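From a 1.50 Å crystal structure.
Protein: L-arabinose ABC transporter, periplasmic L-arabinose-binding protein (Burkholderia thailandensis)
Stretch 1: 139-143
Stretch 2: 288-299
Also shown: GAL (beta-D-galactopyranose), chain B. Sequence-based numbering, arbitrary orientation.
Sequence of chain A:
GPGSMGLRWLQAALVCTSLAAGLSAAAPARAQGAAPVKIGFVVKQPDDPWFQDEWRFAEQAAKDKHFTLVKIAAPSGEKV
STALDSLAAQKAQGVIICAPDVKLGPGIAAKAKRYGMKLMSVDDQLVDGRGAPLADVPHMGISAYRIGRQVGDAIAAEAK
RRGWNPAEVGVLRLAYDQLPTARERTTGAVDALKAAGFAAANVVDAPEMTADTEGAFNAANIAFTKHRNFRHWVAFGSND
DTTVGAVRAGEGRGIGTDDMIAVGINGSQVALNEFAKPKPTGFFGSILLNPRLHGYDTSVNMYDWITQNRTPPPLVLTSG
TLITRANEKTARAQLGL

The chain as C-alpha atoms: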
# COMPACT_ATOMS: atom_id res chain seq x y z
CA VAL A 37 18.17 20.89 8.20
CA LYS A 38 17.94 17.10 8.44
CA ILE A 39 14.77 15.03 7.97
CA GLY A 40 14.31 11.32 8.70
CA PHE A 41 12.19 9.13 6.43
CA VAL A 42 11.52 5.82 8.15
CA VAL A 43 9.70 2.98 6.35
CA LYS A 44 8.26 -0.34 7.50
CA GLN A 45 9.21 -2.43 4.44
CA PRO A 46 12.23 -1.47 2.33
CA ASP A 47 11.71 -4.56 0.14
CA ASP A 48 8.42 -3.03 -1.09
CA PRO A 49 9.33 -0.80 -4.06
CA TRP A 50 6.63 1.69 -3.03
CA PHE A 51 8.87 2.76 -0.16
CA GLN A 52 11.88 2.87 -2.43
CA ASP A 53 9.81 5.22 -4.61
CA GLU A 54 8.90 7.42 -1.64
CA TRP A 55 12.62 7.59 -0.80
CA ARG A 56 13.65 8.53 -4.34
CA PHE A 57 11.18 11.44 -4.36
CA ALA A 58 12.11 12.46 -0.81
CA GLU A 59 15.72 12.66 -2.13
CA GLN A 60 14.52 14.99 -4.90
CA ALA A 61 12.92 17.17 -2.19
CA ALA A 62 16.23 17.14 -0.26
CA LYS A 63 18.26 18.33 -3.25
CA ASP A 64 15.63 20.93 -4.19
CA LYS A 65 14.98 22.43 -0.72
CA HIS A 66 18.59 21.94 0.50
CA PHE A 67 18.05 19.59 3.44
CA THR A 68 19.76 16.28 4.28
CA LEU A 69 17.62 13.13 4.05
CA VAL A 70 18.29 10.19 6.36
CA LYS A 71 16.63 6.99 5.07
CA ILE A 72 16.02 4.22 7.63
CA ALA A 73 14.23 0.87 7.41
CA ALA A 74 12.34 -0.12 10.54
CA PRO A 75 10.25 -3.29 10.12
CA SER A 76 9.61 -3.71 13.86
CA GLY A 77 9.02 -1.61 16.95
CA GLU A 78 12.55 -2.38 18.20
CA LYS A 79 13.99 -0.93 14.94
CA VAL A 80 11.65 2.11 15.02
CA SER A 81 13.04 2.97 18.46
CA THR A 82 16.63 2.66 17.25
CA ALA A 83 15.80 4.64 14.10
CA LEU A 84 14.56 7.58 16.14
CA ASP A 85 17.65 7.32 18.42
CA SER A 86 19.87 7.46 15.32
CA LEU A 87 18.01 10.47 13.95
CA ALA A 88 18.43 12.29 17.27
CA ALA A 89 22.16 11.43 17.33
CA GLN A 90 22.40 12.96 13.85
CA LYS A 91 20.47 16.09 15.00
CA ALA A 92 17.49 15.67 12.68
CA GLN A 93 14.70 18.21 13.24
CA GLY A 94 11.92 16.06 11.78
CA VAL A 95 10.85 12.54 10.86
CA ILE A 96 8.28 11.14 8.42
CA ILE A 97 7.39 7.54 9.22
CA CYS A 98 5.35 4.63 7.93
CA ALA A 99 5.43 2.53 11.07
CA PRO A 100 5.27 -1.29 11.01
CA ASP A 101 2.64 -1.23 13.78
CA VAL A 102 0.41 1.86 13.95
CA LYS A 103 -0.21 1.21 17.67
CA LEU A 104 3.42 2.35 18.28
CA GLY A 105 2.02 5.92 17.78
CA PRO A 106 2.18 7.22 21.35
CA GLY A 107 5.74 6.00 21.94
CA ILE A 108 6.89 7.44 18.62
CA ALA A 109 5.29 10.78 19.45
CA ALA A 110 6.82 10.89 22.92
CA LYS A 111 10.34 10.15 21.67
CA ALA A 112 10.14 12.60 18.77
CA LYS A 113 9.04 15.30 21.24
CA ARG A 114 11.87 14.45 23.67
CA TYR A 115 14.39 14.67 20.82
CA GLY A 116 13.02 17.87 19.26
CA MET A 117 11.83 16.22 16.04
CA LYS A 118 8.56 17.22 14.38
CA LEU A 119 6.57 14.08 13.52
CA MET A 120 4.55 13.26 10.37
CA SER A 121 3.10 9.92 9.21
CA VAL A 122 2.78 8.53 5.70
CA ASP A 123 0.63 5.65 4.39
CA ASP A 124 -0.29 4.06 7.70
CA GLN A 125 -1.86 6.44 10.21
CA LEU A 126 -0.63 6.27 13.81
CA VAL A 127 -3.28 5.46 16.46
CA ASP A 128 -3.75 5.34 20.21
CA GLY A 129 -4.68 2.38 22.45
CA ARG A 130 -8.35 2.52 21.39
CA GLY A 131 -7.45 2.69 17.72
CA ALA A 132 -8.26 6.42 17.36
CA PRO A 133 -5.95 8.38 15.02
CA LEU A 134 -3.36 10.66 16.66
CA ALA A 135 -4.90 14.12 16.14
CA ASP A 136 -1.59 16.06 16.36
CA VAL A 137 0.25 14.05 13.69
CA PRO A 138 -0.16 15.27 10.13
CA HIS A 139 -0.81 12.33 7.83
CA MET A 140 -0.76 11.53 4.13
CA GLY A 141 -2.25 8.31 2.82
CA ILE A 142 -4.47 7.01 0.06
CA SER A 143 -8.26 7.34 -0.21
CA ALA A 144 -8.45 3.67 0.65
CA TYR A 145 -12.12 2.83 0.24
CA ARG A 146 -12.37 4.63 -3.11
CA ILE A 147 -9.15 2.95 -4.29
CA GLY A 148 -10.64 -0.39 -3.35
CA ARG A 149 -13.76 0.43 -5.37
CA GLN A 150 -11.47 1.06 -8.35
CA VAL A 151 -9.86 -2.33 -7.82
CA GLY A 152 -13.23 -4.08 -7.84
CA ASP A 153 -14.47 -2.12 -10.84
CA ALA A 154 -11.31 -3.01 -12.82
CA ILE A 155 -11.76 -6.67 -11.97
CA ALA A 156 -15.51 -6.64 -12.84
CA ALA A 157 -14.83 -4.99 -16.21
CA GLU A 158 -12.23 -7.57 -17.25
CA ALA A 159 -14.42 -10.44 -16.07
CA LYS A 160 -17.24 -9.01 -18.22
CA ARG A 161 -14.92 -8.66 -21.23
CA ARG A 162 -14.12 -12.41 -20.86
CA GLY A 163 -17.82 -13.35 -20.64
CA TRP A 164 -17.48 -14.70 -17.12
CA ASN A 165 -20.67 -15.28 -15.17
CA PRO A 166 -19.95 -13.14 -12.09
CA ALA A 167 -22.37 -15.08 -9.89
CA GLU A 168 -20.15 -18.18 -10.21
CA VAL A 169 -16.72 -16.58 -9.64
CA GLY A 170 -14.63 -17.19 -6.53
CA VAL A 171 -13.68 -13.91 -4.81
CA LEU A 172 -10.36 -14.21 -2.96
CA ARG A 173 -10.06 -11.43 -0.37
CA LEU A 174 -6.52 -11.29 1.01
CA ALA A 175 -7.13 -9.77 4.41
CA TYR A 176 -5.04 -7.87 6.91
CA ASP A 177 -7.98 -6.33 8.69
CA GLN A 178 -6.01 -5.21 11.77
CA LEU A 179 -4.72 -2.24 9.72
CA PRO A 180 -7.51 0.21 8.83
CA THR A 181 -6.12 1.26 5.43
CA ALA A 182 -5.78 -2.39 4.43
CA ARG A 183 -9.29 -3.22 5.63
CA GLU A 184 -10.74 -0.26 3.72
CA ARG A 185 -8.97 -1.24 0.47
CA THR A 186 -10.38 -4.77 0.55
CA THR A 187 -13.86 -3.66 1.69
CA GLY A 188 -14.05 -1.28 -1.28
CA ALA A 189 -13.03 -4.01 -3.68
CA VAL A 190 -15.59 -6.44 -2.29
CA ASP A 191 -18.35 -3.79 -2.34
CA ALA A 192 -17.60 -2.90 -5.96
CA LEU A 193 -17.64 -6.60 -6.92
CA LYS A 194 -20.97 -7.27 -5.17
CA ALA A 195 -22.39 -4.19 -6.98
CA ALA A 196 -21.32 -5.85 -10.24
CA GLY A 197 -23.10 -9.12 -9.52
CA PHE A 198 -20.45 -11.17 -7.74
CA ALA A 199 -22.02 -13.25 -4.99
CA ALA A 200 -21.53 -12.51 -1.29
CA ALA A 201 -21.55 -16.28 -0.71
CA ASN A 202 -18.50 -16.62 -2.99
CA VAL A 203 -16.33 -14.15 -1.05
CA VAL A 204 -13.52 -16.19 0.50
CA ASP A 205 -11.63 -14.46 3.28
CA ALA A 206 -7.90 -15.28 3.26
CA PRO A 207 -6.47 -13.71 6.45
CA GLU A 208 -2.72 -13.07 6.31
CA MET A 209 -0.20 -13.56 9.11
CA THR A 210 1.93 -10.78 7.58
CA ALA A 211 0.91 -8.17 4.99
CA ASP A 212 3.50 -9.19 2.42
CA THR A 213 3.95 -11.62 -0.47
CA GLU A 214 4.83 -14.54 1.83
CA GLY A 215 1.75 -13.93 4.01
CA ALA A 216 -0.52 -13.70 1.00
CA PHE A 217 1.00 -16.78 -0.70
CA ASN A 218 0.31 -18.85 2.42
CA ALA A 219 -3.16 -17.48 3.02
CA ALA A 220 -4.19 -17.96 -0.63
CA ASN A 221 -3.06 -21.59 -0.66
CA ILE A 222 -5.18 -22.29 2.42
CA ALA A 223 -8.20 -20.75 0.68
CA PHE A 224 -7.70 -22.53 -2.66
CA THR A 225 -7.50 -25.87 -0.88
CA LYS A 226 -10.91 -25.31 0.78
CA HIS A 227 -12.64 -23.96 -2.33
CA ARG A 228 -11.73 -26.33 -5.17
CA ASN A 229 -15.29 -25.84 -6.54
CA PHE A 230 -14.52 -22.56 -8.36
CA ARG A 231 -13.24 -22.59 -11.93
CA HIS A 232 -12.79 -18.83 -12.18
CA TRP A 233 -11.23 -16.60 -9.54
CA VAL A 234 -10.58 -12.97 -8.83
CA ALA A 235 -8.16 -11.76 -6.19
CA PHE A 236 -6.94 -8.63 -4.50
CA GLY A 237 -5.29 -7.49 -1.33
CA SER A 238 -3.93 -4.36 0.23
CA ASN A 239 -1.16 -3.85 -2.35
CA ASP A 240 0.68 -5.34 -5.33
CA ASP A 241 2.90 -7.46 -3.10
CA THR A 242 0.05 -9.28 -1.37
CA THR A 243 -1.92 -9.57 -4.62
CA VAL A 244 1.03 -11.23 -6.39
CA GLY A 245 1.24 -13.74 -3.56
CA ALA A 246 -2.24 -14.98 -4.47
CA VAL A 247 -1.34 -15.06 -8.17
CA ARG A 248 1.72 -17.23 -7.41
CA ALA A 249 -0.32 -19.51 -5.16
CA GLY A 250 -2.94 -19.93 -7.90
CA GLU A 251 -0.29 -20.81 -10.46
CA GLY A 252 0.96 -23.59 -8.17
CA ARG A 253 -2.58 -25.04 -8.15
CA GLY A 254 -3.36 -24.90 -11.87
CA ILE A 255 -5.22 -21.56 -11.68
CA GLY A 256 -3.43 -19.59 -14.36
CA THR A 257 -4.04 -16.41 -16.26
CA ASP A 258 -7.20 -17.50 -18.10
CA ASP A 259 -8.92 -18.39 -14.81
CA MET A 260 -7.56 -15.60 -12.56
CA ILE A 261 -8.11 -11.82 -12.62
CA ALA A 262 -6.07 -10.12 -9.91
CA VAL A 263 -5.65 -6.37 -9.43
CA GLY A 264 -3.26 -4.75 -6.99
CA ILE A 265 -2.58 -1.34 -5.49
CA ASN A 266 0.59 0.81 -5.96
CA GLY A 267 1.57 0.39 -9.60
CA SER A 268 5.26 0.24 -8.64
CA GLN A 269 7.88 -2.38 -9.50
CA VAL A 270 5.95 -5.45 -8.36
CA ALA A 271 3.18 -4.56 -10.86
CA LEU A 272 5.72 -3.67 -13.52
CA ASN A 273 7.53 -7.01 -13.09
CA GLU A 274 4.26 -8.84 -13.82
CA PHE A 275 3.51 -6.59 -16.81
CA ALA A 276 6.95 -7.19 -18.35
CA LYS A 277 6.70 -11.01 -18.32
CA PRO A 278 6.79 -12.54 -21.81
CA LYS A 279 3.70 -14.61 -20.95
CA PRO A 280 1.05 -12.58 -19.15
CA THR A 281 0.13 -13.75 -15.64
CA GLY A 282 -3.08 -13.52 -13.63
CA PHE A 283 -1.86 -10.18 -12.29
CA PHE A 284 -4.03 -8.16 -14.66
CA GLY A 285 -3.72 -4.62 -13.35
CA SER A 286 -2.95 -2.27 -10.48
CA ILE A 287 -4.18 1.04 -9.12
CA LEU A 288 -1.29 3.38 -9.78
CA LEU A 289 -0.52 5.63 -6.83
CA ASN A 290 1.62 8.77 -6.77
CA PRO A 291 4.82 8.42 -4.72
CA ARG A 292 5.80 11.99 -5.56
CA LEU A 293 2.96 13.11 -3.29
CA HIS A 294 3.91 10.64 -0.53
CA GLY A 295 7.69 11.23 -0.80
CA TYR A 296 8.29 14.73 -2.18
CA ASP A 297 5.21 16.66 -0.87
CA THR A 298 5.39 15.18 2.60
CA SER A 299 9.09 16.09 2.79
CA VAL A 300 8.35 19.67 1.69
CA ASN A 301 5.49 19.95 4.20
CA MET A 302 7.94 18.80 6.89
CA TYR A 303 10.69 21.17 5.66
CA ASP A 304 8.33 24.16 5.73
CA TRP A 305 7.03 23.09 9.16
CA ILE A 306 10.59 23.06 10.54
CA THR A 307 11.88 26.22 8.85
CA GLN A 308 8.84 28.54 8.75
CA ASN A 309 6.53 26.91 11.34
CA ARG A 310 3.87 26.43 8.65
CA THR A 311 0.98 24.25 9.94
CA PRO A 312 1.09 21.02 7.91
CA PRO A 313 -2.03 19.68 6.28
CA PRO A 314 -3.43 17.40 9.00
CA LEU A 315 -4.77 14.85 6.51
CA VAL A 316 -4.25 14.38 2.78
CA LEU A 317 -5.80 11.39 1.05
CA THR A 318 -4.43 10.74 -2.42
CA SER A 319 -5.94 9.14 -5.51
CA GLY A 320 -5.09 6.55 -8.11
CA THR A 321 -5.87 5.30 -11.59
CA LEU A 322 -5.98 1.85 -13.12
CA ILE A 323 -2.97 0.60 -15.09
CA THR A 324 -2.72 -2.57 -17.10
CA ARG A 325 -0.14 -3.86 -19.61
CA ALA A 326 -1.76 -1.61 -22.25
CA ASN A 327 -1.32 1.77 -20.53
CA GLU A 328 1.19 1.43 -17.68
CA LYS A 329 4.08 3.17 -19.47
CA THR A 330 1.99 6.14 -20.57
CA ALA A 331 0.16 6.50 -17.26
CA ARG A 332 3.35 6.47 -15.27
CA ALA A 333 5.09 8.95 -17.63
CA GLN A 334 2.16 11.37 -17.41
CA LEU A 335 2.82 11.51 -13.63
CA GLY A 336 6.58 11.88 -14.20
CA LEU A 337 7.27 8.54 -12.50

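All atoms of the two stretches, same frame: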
# COMPACT_ATOMS: atom_id res chain seq x y z
N HIS A 139 -0.83 13.61 8.52
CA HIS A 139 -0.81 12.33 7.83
C HIS A 139 -1.08 12.47 6.34
O HIS A 139 -1.90 13.28 5.93
CB HIS A 139 -1.85 11.41 8.43
CG HIS A 139 -1.88 10.06 7.79
ND1 HIS A 139 -0.86 9.14 7.95
CD2 HIS A 139 -2.78 9.48 6.97
CE1 HIS A 139 -1.12 8.07 7.23
NE2 HIS A 139 -2.29 8.24 6.65
N MET A 140 -0.40 11.68 5.53
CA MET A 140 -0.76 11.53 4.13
C MET A 140 -0.90 10.07 3.82
O MET A 140 0.01 9.29 4.12
CB MET A 140 0.27 12.15 3.20
CG MET A 140 -0.16 12.08 1.74
SD MET A 140 1.01 12.73 0.52
CE MET A 140 1.06 14.46 0.98
N GLY A 141 -2.04 9.68 3.27
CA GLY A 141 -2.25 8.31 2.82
C GLY A 141 -3.13 8.31 1.60
O GLY A 141 -3.39 9.37 1.03
N ILE A 142 -3.61 7.13 1.22
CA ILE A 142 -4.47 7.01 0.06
C ILE A 142 -5.93 7.04 0.49
O ILE A 142 -6.26 6.70 1.63
CB ILE A 142 -4.15 5.75 -0.78
CG1 ILE A 142 -4.59 4.44 -0.10
CG2 ILE A 142 -2.68 5.72 -1.12
CD1 ILE A 142 -4.42 3.23 -0.98
N SER A 143 -6.81 7.43 -0.43
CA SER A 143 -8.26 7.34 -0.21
C SER A 143 -8.69 5.89 -0.36
O SER A 143 -9.14 5.45 -1.41
CB SER A 143 -9.03 8.27 -1.16
OG SER A 143 -10.37 8.43 -0.68
N LEU A 288 -2.49 2.59 -9.83
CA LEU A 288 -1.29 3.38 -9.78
C LEU A 288 -1.47 4.52 -8.79
O LEU A 288 -2.37 5.34 -8.97
CB LEU A 288 -0.97 3.94 -11.17
CG LEU A 288 0.24 4.86 -11.26
CD1 LEU A 288 1.55 4.11 -10.98
CD2 LEU A 288 0.32 5.54 -12.63
N LEU A 289 -0.63 4.53 -7.77
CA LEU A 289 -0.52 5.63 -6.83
C LEU A 289 0.61 6.59 -7.20
O LEU A 289 1.43 6.33 -8.08
CB LEU A 289 -0.28 5.07 -5.42
CG LEU A 289 -1.33 4.08 -4.91
CD1 LEU A 289 -0.91 3.63 -3.52
CD2 LEU A 289 -2.76 4.60 -4.90
N ASN A 290 0.68 7.71 -6.47
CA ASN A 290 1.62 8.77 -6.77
C ASN A 290 2.67 8.97 -5.67
O ASN A 290 2.45 9.73 -4.72
CB ASN A 290 0.89 10.08 -7.05
CG ASN A 290 1.81 11.13 -7.63
OD1 ASN A 290 3.04 10.98 -7.58
ND2 ASN A 290 1.25 12.20 -8.18
N PRO A 291 3.85 8.32 -5.80
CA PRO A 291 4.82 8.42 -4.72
C PRO A 291 5.52 9.77 -4.65
O PRO A 291 6.25 10.07 -3.69
CB PRO A 291 5.83 7.32 -5.05
CG PRO A 291 5.80 7.24 -6.55
CD PRO A 291 4.34 7.42 -6.87
N ARG A 292 5.34 10.61 -5.68
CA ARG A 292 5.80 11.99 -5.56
C ARG A 292 5.05 12.72 -4.46
O ARG A 292 5.65 13.50 -3.69
CB ARG A 292 5.63 12.74 -6.88
CG ARG A 292 6.31 14.09 -6.86
CD ARG A 292 6.13 14.81 -8.18
NE ARG A 292 6.71 14.08 -9.30
CZ ARG A 292 7.96 14.21 -9.74
NH1 ARG A 292 8.83 15.02 -9.13
NH2 ARG A 292 8.35 13.49 -10.80
N LEU A 293 3.75 12.49 -4.37
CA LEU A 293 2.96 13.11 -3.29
C LEU A 293 3.43 12.58 -1.93
O LEU A 293 3.74 13.35 -1.03
CB LEU A 293 1.47 12.86 -3.48
CG LEU A 293 0.82 13.37 -4.78
CD1 LEU A 293 -0.65 13.01 -4.86
CD2 LEU A 293 1.04 14.85 -4.95
N HIS A 294 3.54 11.26 -1.80
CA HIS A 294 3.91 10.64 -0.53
C HIS A 294 5.36 10.81 -0.12
O HIS A 294 5.68 10.71 1.06
CB HIS A 294 3.54 9.16 -0.55
CG HIS A 294 2.07 8.90 -0.56
ND1 HIS A 294 1.48 7.93 0.22
CD2 HIS A 294 1.07 9.49 -1.26
CE1 HIS A 294 0.17 7.92 -0.00
NE2 HIS A 294 -0.10 8.87 -0.88
N GLY A 295 6.26 11.07 -1.08
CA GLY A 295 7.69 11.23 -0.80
C GLY A 295 8.16 12.67 -0.90
O GLY A 295 8.89 13.13 -0.02
N TYR A 296 7.80 13.36 -1.97
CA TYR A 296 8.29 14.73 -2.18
C TYR A 296 7.42 15.72 -1.39
O TYR A 296 7.96 16.53 -0.62
CB TYR A 296 8.37 15.03 -3.69
CG TYR A 296 9.01 16.33 -4.09
CD1 TYR A 296 8.30 17.50 -4.03
CD2 TYR A 296 10.32 16.37 -4.54
CE1 TYR A 296 8.86 18.70 -4.39
CE2 TYR A 296 10.92 17.58 -4.91
CZ TYR A 296 10.18 18.74 -4.83
OH TYR A 296 10.73 19.96 -5.20
N ASP A 297 6.09 15.65 -1.52
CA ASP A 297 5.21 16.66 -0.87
C ASP A 297 5.21 16.56 0.64
O ASP A 297 5.14 17.57 1.34
CB ASP A 297 3.77 16.61 -1.38
CG ASP A 297 3.64 17.11 -2.80
OD1 ASP A 297 4.67 17.34 -3.44
OD2 ASP A 297 2.49 17.28 -3.25
N THR A 298 5.28 15.34 1.17
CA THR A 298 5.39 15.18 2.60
C THR A 298 6.69 15.82 3.09
O THR A 298 6.70 16.53 4.10
CB THR A 298 5.41 13.70 3.00
OG1 THR A 298 6.42 13.02 2.24
CG2 THR A 298 4.02 13.07 2.79
N SER A 299 7.79 15.58 2.37
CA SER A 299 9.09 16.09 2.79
C SER A 299 9.11 17.62 2.76
O SER A 299 9.69 18.27 3.64
CB SER A 299 10.22 15.51 1.92
OG SER A 299 10.36 14.11 2.08
C1 GAL B . 1.00 0.85 2.76
C2 GAL B . 1.41 -0.38 1.96
C3 GAL B . 2.20 0.09 0.73
C4 GAL B . 1.38 1.12 -0.05
C5 GAL B . 1.02 2.27 0.87
C6 GAL B . 0.14 3.30 0.18
O1 GAL B . 0.17 0.40 3.82
O2 GAL B . 2.22 -1.19 2.78
O3 GAL B . 2.57 -1.01 -0.11
O4 GAL B . 0.24 0.53 -0.62
O5 GAL B . 0.25 1.75 1.95
O6 GAL B . -0.19 4.36 1.06

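This is a small, hydrogen-bond-free packing contact in which one methionine of a short strand lies along an antiparallel helix, with an isoleucine two residues further on extending the contact toward the bound galactose. The axes of strand 139-142 and helix 291-299 run at 173° and approach to 8.9 Å, and the two stretches together bury 330 Å². The closest CA pair is Met-140 CA and His-294 CA, at 6.7 Å.

Met-140 supplies the largest share, 105 Å². Its CB points toward the helix, and chi1 and chi2, both t, extend the chain before chi3 turns to m. Met-140 CG sits 4.3 Å from the centroid of the His-294 ring and 17° off the ring normal, which places it over the face as a CH-pi contact. The sulfur is oblique to the same ring: Met-140 SD is 4.2 Å from the His-294 centroid, at 35° from the normal. Met-140 SD also comes within 3.2 Å of Leu-293 O, while Met-140 CE reaches the next turn, 3.7 Å from Thr-298 CG2. Thr-298 has its hydroxyl turned to its own helix, where Thr-298 OG1 donates to His-294 O at 2.7 Å, and the methyl is left to meet the methionine.

His-294 starts sideways from its CA, but its ring end swings nearer the strand, bringing His-294 CE1 to 3.7 Å from Gly-141 C. Both ring nitrogens are hydrogen-bonded elsewhere in the structure. At Gly-141 an ideal CB would point away from the helix and lie 2.9 Å from His-139 NE2, a clash within the strand itself.

Further along, Ile-142 CG2 packs 3.6 Å from Leu-289 CD1 and 3.8 Å from His-294 CE1. These side chains also border the sugar: Ile-142 CG2 lies 3.6 Å from GAL O6, and Leu-289 CD1 3.9 Å from GAL C6.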